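Local coordinates for protein 5-cytosine DNA methyltransferase (Entamoeba histolytica, PDB 3QV2) that probably transfers a methyl group from S-adenosyl-L-methionine to carbon 5 of cytosine in tRNA or DNA, as a Dnmt2-type methyltransferase, at residues A[214-225]-A[263-274]. Sequence-based numbering, arbitrary orientation.
Sequences LILKKGMLFDIV and AEDLLNKNLRYF
Leu266 packs against Ile215 of helix 212-218, Gly219 in the turn after it, and Ile224 of strand 224-226, in a small lobe away from the S-adenosyl-L-homocysteine pocket. In C5-methyltransferases a smaller target recognition domain sits beside the Rossmann-like catalytic domain, and this lobe is consistent with it. The side chain of Leu266 can be followed outward. Its CB meets Ile215 CG2 at 3.7 Å. CG stands anti to the carbonyl carbon (chi1 -61°), and from it, with chi2 at 172°, the two methyls go to different partners. CD1 presses on the backbone of Gly219, 3.2 Å from Gly219 O. CD2 meets Ile224 CD1 tip to tip at 3.8 Å. That same Ile224 methyl also touches Leu271 CD1, and Leu271 in turn packs on Cys251 of the neighbouring strand 249-251. On the helix side of the contact, Ala263 CB lies 3.4 Å from Ile215 O. Met220, bent at chi2 and chi3, lays CG and SD along the backbone of Ala263. Leu216 crosses Leu267 at about a right angle, with Leu216 CD2 3.6 Å from Leu267 CD1. Farther along, the Phe222 and Tyr273 side chains cross at about a right angle, their CE1 atoms 4.1 Å apart. Val225 CG2 lies in the plane of the Phe274 ring, at its edge, 3.9 Å from Phe274 CZ.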
ATOM      1  N   LEU A 214      26.850 -13.312  -3.731  1.00 26.17           N
ATOM      2  CA  LEU A 214      25.691 -13.219  -2.853  1.00 22.98           C
ATOM      3  C   LEU A 214      24.930 -14.541  -2.823  1.00 20.33           C
ATOM      4  O   LEU A 214      24.455 -14.972  -1.772  1.00 21.48           O
ATOM      5  CB  LEU A 214      24.770 -12.085  -3.305  1.00 22.28           C
ATOM      6  CG  LEU A 214      23.506 -11.868  -2.470  1.00 23.37           C
ATOM      7  CD1 LEU A 214      23.851 -11.753  -0.991  1.00 22.62           C
ATOM      8  CD2 LEU A 214      22.742 -10.641  -2.954  1.00 21.47           C
ATOM      9  N   ILE A 215      24.822 -15.184  -3.983  1.00 17.34           N
ATOM     10  CA  ILE A 215      24.152 -16.475  -4.084  1.00 19.04           C
ATOM     11  C   ILE A 215      24.848 -17.526  -3.227  1.00 22.25           C
ATOM     12  O   ILE A 215      24.201 -18.301  -2.524  1.00 23.26           O
ATOM     13  CB  ILE A 215      24.112 -16.979  -5.539  1.00 19.47           C
ATOM     14  CG1 ILE A 215      23.247 -16.061  -6.402  1.00 22.24           C
ATOM     15  CG2 ILE A 215      23.585 -18.403  -5.594  1.00 21.16           C
ATOM     16  CD1 ILE A 215      23.102 -16.535  -7.834  1.00 22.99           C
ATOM     17  N   LEU A 216      26.175 -17.547  -3.293  1.00 24.36           N
ATOM     18  CA  LEU A 216      26.964 -18.548  -2.584  1.00 26.83           C
ATOM     19  C   LEU A 216      26.951 -18.335  -1.075  1.00 30.15           C
ATOM     20  O   LEU A 216      27.281 -19.244  -0.313  1.00 35.99           O
ATOM     21  CB  LEU A 216      28.404 -18.560  -3.100  1.00 27.43           C
ATOM     22  CG  LEU A 216      28.593 -18.975  -4.561  1.00 28.56           C
ATOM     23  CD1 LEU A 216      30.062 -18.921  -4.953  1.00 28.24           C
ATOM     24  CD2 LEU A 216      28.025 -20.366  -4.795  1.00 28.40           C
ATOM     25  N   LYS A 217      26.566 -17.140  -0.642  1.00 29.70           N
ATOM     26  CA  LYS A 217      26.576 -16.822   0.783  1.00 31.45           C
ATOM     27  C   LYS A 217      25.192 -16.813   1.430  1.00 27.53           C
ATOM     28  O   LYS A 217      25.050 -17.192   2.593  1.00 28.21           O
ATOM     29  CB  LYS A 217      27.300 -15.496   1.041  1.00 37.40           C
ATOM     30  CG  LYS A 217      28.804 -15.571   0.850  1.00 44.72           C
ATOM     31  CD  LYS A 217      29.503 -14.370   1.465  1.00 49.43           C
ATOM     32  CE  LYS A 217      31.016 -14.531   1.431  1.00 52.65           C
ATOM     33  NZ  LYS A 217      31.710 -13.400   2.108  1.00 54.92           N
ATOM     34  N   LYS A 218      24.176 -16.385   0.686  1.00 25.00           N
ATOM     35  CA  LYS A 218      22.823 -16.313   1.234  1.00 25.88           C
ATOM     36  C   LYS A 218      21.757 -16.817   0.264  1.00 25.77           C
ATOM     37  O   LYS A 218      20.563 -16.619   0.491  1.00 27.16           O
ATOM     38  CB  LYS A 218      22.489 -14.882   1.667  1.00 30.63           C
ATOM     39  CG  LYS A 218      23.449 -14.309   2.694  1.00 37.12           C
ATOM     40  CD  LYS A 218      22.797 -13.205   3.510  1.00 41.75           C
ATOM     41  CE  LYS A 218      23.720 -12.717   4.613  1.00 45.85           C
ATOM     42  NZ  LYS A 218      22.992 -11.889   5.613  1.00 49.15           N
ATOM     43  N   GLY A 219      22.188 -17.472  -0.808  1.00 26.00           N
ATOM     44  CA  GLY A 219      21.268 -17.957  -1.820  1.00 24.94           C
ATOM     45  C   GLY A 219      20.147 -18.817  -1.267  1.00 26.75           C
ATOM     46  O   GLY A 219      19.026 -18.791  -1.776  1.00 27.87           O
ATOM     47  N   MET A 220      20.449 -19.578  -0.221  1.00 26.60           N
ATOM     48  CA  MET A 220      19.481 -20.497   0.371  1.00 24.57           C
ATOM     49  C   MET A 220      18.419 -19.777   1.200  1.00 23.43           C
ATOM     50  O   MET A 220      17.417 -20.376   1.591  1.00 23.03           O
ATOM     51  CB  MET A 220      20.197 -21.546   1.226  1.00 21.35           C
ATOM     52  CG  MET A 220      21.105 -22.473   0.434  1.00 20.83           C
ATOM     53  SD  MET A 220      20.183 -23.550  -0.682  1.00 29.26           S
ATOM     54  CE  MET A 220      19.279 -24.556   0.492  1.00 31.28           C
ATOM     55  N   LEU A 221      18.637 -18.495   1.466  1.00 20.90           N
ATOM     56  CA  LEU A 221      17.701 -17.717   2.271  1.00 22.39           C
ATOM     57  C   LEU A 221      16.621 -17.066   1.414  1.00 23.50           C
ATOM     58  O   LEU A 221      15.565 -16.682   1.916  1.00 26.14           O
ATOM     59  CB  LEU A 221      18.443 -16.653   3.082  1.00 23.13           C
ATOM     60  CG  LEU A 221      19.512 -17.181   4.041  1.00 24.95           C
ATOM     61  CD1 LEU A 221      20.203 -16.037   4.767  1.00 24.84           C
ATOM     62  CD2 LEU A 221      18.905 -18.162   5.032  1.00 25.38           C
ATOM     63  N   PHE A 222      16.890 -16.942   0.119  1.00 24.04           N
ATOM     64  CA  PHE A 222      15.932 -16.349  -0.807  1.00 24.08           C
ATOM     65  C   PHE A 222      14.675 -17.197  -0.944  1.00 24.87           C
ATOM     66  O   PHE A 222      14.738 -18.425  -0.932  1.00 24.94           O
ATOM     67  CB  PHE A 222      16.559 -16.175  -2.192  1.00 22.66           C
ATOM     68  CG  PHE A 222      17.446 -14.969  -2.316  1.00 22.13           C
ATOM     69  CD1 PHE A 222      16.904 -13.694  -2.331  1.00 22.90           C
ATOM     70  CD2 PHE A 222      18.817 -15.110  -2.446  1.00 22.55           C
ATOM     71  CE1 PHE A 222      17.714 -12.581  -2.455  1.00 23.53           C
ATOM     72  CE2 PHE A 222      19.633 -14.001  -2.571  1.00 22.50           C
ATOM     73  CZ  PHE A 222      19.080 -12.736  -2.575  1.00 24.27           C
ATOM     74  N   ASP A 223      13.530 -16.534  -1.073  1.00 22.79           N
ATOM     75  CA  ASP A 223      12.319 -17.206  -1.516  1.00 22.42           C
ATOM     76  C   ASP A 223      12.275 -17.084  -3.032  1.00 24.73           C
ATOM     77  O   ASP A 223      12.135 -15.986  -3.569  1.00 30.48           O
ATOM     78  CB  ASP A 223      11.077 -16.572  -0.892  1.00 26.43           C
ATOM     79  CG  ASP A 223       9.795 -17.254  -1.329  1.00 26.97           C
ATOM     80  OD1 ASP A 223       9.334 -18.170  -0.616  1.00 32.28           O
ATOM     81  OD2 ASP A 223       9.255 -16.880  -2.391  1.00 21.50           O
ATOM     82  N   ILE A 224      12.411 -18.211  -3.722  1.00 23.15           N
ATOM     83  CA  ILE A 224      12.539 -18.198  -5.176  1.00 24.77           C
ATOM     84  C   ILE A 224      11.282 -18.709  -5.873  1.00 27.22           C
ATOM     85  O   ILE A 224      10.687 -19.703  -5.453  1.00 29.98           O
ATOM     86  CB  ILE A 224      13.752 -19.028  -5.637  1.00 21.69           C
ATOM     87  CG1 ILE A 224      15.002 -18.620  -4.855  1.00 19.22           C
ATOM     88  CG2 ILE A 224      13.976 -18.864  -7.131  1.00 24.62           C
ATOM     89  CD1 ILE A 224      16.247 -19.378  -5.259  1.00 18.11           C
ATOM     90  N   VAL A 225      10.887 -18.023  -6.941  1.00 25.21           N
ATOM     91  CA  VAL A 225       9.695 -18.391  -7.696  1.00 25.74           C
ATOM     92  C   VAL A 225       9.946 -18.399  -9.201  1.00 25.95           C
ATOM     93  O   VAL A 225      10.823 -17.695  -9.703  1.00 23.71           O
ATOM     94  CB  VAL A 225       8.528 -17.430  -7.400  1.00 23.90           C
ATOM     95  CG1 VAL A 225       8.116 -17.527  -5.941  1.00 24.41           C
ATOM     96  CG2 VAL A 225       8.913 -16.003  -7.757  1.00 19.93           C
ATOM     97  N   ALA A 263      23.732 -23.950  -1.917  1.00 27.65           N
ATOM     98  CA  ALA A 263      23.644 -22.621  -2.509  1.00 27.01           C
ATOM     99  C   ALA A 263      24.251 -22.608  -3.906  1.00 26.31           C
ATOM    100  O   ALA A 263      23.739 -21.946  -4.809  1.00 24.89           O
ATOM    101  CB  ALA A 263      24.330 -21.593  -1.618  1.00 26.90           C
ATOM    102  N   GLU A 264      25.339 -23.352  -4.082  1.00 23.95           N
ATOM    103  CA  GLU A 264      26.042 -23.380  -5.361  1.00 24.02           C
ATOM    104  C   GLU A 264      25.167 -23.924  -6.485  1.00 22.90           C
ATOM    105  O   GLU A 264      25.433 -23.685  -7.661  1.00 25.14           O
ATOM    106  CB  GLU A 264      27.332 -24.199  -5.257  1.00 23.80           C
ATOM    107  CG  GLU A 264      27.121 -25.681  -5.002  1.00 22.95           C
ATOM    108  CD  GLU A 264      28.392 -26.485  -5.199  1.00 27.77           C
ATOM    109  OE1 GLU A 264      28.345 -27.725  -5.062  1.00 26.39           O
ATOM    110  OE2 GLU A 264      29.438 -25.873  -5.498  1.00 30.56           O
ATOM    111  N   ASP A 265      24.123 -24.657  -6.112  1.00 24.07           N
ATOM    112  CA  ASP A 265      23.199 -25.222  -7.089  1.00 27.32           C
ATOM    113  C   ASP A 265      22.336 -24.142  -7.733  1.00 30.38           C
ATOM    114  O   ASP A 265      21.688 -24.380  -8.753  1.00 30.09           O
ATOM    115  CB  ASP A 265      22.313 -26.285  -6.437  1.00 30.67           C
ATOM    116  CG  ASP A 265      23.093 -27.518  -6.030  1.00 32.95           C
ATOM    117  OD1 ASP A 265      24.154 -27.778  -6.638  1.00 33.72           O
ATOM    118  OD2 ASP A 265      22.644 -28.229  -5.107  1.00 32.13           O
ATOM    119  N   LEU A 266      22.333 -22.955  -7.135  1.00 30.46           N
ATOM    120  CA  LEU A 266      21.541 -21.841  -7.645  1.00 29.98           C
ATOM    121  C   LEU A 266      22.331 -21.008  -8.654  1.00 31.06           C
ATOM    122  O   LEU A 266      21.763 -20.192  -9.378  1.00 28.78           O
ATOM    123  CB  LEU A 266      21.071 -20.950  -6.490  1.00 27.99           C
ATOM    124  CG  LEU A 266      20.167 -21.583  -5.428  1.00 27.30           C
ATOM    125  CD1 LEU A 266      19.952 -20.631  -4.260  1.00 25.43           C
ATOM    126  CD2 LEU A 266      18.836 -21.999  -6.028  1.00 29.09           C
ATOM    127  N   LEU A 267      23.643 -21.227  -8.697  1.00 33.45           N
ATOM    128  CA  LEU A 267      24.540 -20.441  -9.545  1.00 38.37           C
ATOM    129  C   LEU A 267      24.086 -20.307 -11.001  1.00 42.39           C
ATOM    130  O   LEU A 267      24.229 -19.242 -11.603  1.00 44.34           O
ATOM    131  CB  LEU A 267      25.967 -20.999  -9.484  1.00 38.28           C
ATOM    132  CG  LEU A 267      26.786 -20.612  -8.252  1.00 38.92           C
ATOM    133  CD1 LEU A 267      28.136 -21.319  -8.249  1.00 38.24           C
ATOM    134  CD2 LEU A 267      26.964 -19.100  -8.183  1.00 37.57           C
ATOM    135  N   ASN A 268      23.548 -21.384 -11.566  1.00 44.64           N
ATOM    136  CA  ASN A 268      23.148 -21.390 -12.973  1.00 52.30           C
ATOM    137  C   ASN A 268      21.644 -21.526 -13.186  1.00 53.50           C
ATOM    138  O   ASN A 268      21.182 -22.448 -13.859  1.00 54.21           O
ATOM    139  CB  ASN A 268      23.880 -22.493 -13.741  1.00 56.80           C
ATOM    140  CG  ASN A 268      25.347 -22.175 -13.965  1.00 60.94           C
ATOM    141  OD1 ASN A 268      26.209 -22.580 -13.184  1.00 61.23           O
ATOM    142  ND2 ASN A 268      25.637 -21.448 -15.038  1.00 63.81           N
ATOM    143  N   LYS A 269      20.883 -20.603 -12.610  1.00 51.26           N
ATOM    144  CA  LYS A 269      19.441 -20.573 -12.807  1.00 48.82           C
ATOM    145  C   LYS A 269      19.010 -19.153 -13.154  1.00 46.94           C
ATOM    146  O   LYS A 269      17.827 -18.815 -13.100  1.00 48.70           O
ATOM    147  CB  LYS A 269      18.714 -21.082 -11.560  1.00 50.21           C
ATOM    148  CG  LYS A 269      19.233 -22.426 -11.062  1.00 51.16           C
ATOM    149  CD  LYS A 269      18.438 -22.949  -9.874  1.00 54.50           C
ATOM    150  CE  LYS A 269      17.103 -23.537 -10.306  1.00 57.36           C
ATOM    151  NZ  LYS A 269      16.492 -24.378  -9.238  1.00 57.55           N
ATOM    152  N   ASN A 270      19.992 -18.328 -13.507  1.00 45.61           N
ATOM    153  CA  ASN A 270      19.750 -16.956 -13.946  1.00 45.92           C
ATOM    154  C   ASN A 270      18.844 -16.156 -13.014  1.00 43.98           C
ATOM    155  O   ASN A 270      18.002 -15.384 -13.470  1.00 45.65           O
ATOM    156  CB  ASN A 270      19.186 -16.947 -15.368  1.00 48.68           C
ATOM    157  CG  ASN A 270      20.161 -17.508 -16.385  1.00 52.19           C
ATOM    158  OD1 ASN A 270      20.348 -18.722 -16.477  1.00 51.08           O
ATOM    159  ND2 ASN A 270      20.786 -16.627 -17.156  1.00 53.57           N
ATOM    160  N   LEU A 271      19.028 -16.335 -11.710  1.00 37.33           N
ATOM    161  CA  LEU A 271      18.213 -15.644 -10.717  1.00 31.52           C
ATOM    162  C   LEU A 271      18.394 -14.132 -10.802  1.00 32.64           C
ATOM    163  O   LEU A 271      19.499 -13.645 -11.038  1.00 32.58           O
ATOM    164  CB  LEU A 271      18.556 -16.134  -9.310  1.00 28.20           C
ATOM    165  CG  LEU A 271      18.402 -17.635  -9.065  1.00 25.34           C
ATOM    166  CD1 LEU A 271      18.778 -17.990  -7.635  1.00 22.47           C
ATOM    167  CD2 LEU A 271      16.985 -18.089  -9.384  1.00 21.95           C
ATOM    168  N   ARG A 272      17.305 -13.394 -10.609  1.00 24.57           N
ATOM    169  CA  ARG A 272      17.353 -11.936 -10.612  1.00 23.62           C
ATOM    170  C   ARG A 272      16.273 -11.363  -9.709  1.00 21.54           C
ATOM    171  O   ARG A 272      15.266 -12.018  -9.439  1.00 18.75           O
ATOM    172  CB  ARG A 272      17.168 -11.390 -12.031  1.00 23.42           C
ATOM    173  CG  ARG A 272      15.777 -11.604 -12.607  1.00 22.47           C
ATOM    174  CD  ARG A 272      15.579 -10.811 -13.891  1.00 22.69           C
ATOM    175  NE  ARG A 272      14.304 -11.118 -14.533  1.00 27.77           N
ATOM    176  CZ  ARG A 272      13.173 -10.454 -14.312  1.00 28.54           C
ATOM    177  NH1 ARG A 272      13.153  -9.438 -13.460  1.00 27.48           N
ATOM    178  NH2 ARG A 272      12.062 -10.806 -14.943  1.00 27.86           N
ATOM    179  N   TYR A 273      16.483 -10.138  -9.239  1.00 22.06           N
ATOM    180  CA  TYR A 273      15.443  -9.428  -8.512  1.00 23.20           C
ATOM    181  C   TYR A 273      14.369  -9.004  -9.496  1.00 24.53           C
ATOM    182  O   TYR A 273      14.641  -8.826 -10.684  1.00 24.03           O
ATOM    183  CB  TYR A 273      16.001  -8.180  -7.825  1.00 25.22           C
ATOM    184  CG  TYR A 273      17.154  -8.433  -6.880  1.00 24.84           C
ATOM    185  CD1 TYR A 273      16.943  -8.993  -5.628  1.00 21.81           C
ATOM    186  CD2 TYR A 273      18.451  -8.089  -7.234  1.00 26.78           C
ATOM    187  CE1 TYR A 273      17.997  -9.217  -4.760  1.00 22.62           C
ATOM    188  CE2 TYR A 273      19.509  -8.307  -6.376  1.00 26.67           C
ATOM    189  CZ  TYR A 273      19.277  -8.872  -5.141  1.00 25.56           C
ATOM    190  OH  TYR A 273      20.333  -9.089  -4.287  1.00 24.48           O
ATOM    191  N   PHE A 274      13.146  -8.848  -9.007  1.00 26.54           N
ATOM    192  CA  PHE A 274      12.105  -8.221  -9.805  1.00 21.93           C
ATOM    193  C   PHE A 274      12.445  -6.743  -9.944  1.00 19.33           C
ATOM    194  O   PHE A 274      12.947  -6.126  -9.005  1.00 18.72           O
ATOM    195  CB  PHE A 274      10.737  -8.388  -9.144  1.00 20.60           C
ATOM    196  CG  PHE A 274      10.216  -9.800  -9.168  1.00 23.11           C
ATOM    197  CD1 PHE A 274       9.594 -10.301 -10.299  1.00 22.44           C
ATOM    198  CD2 PHE A 274      10.335 -10.620  -8.057  1.00 23.78           C
ATOM    199  CE1 PHE A 274       9.107 -11.596 -10.328  1.00 20.87           C
ATOM    200  CE2 PHE A 274       9.849 -11.916  -8.077  1.00 19.93           C
ATOM    201  CZ  PHE A 274       9.234 -12.404  -9.216  1.00 19.95           C
TER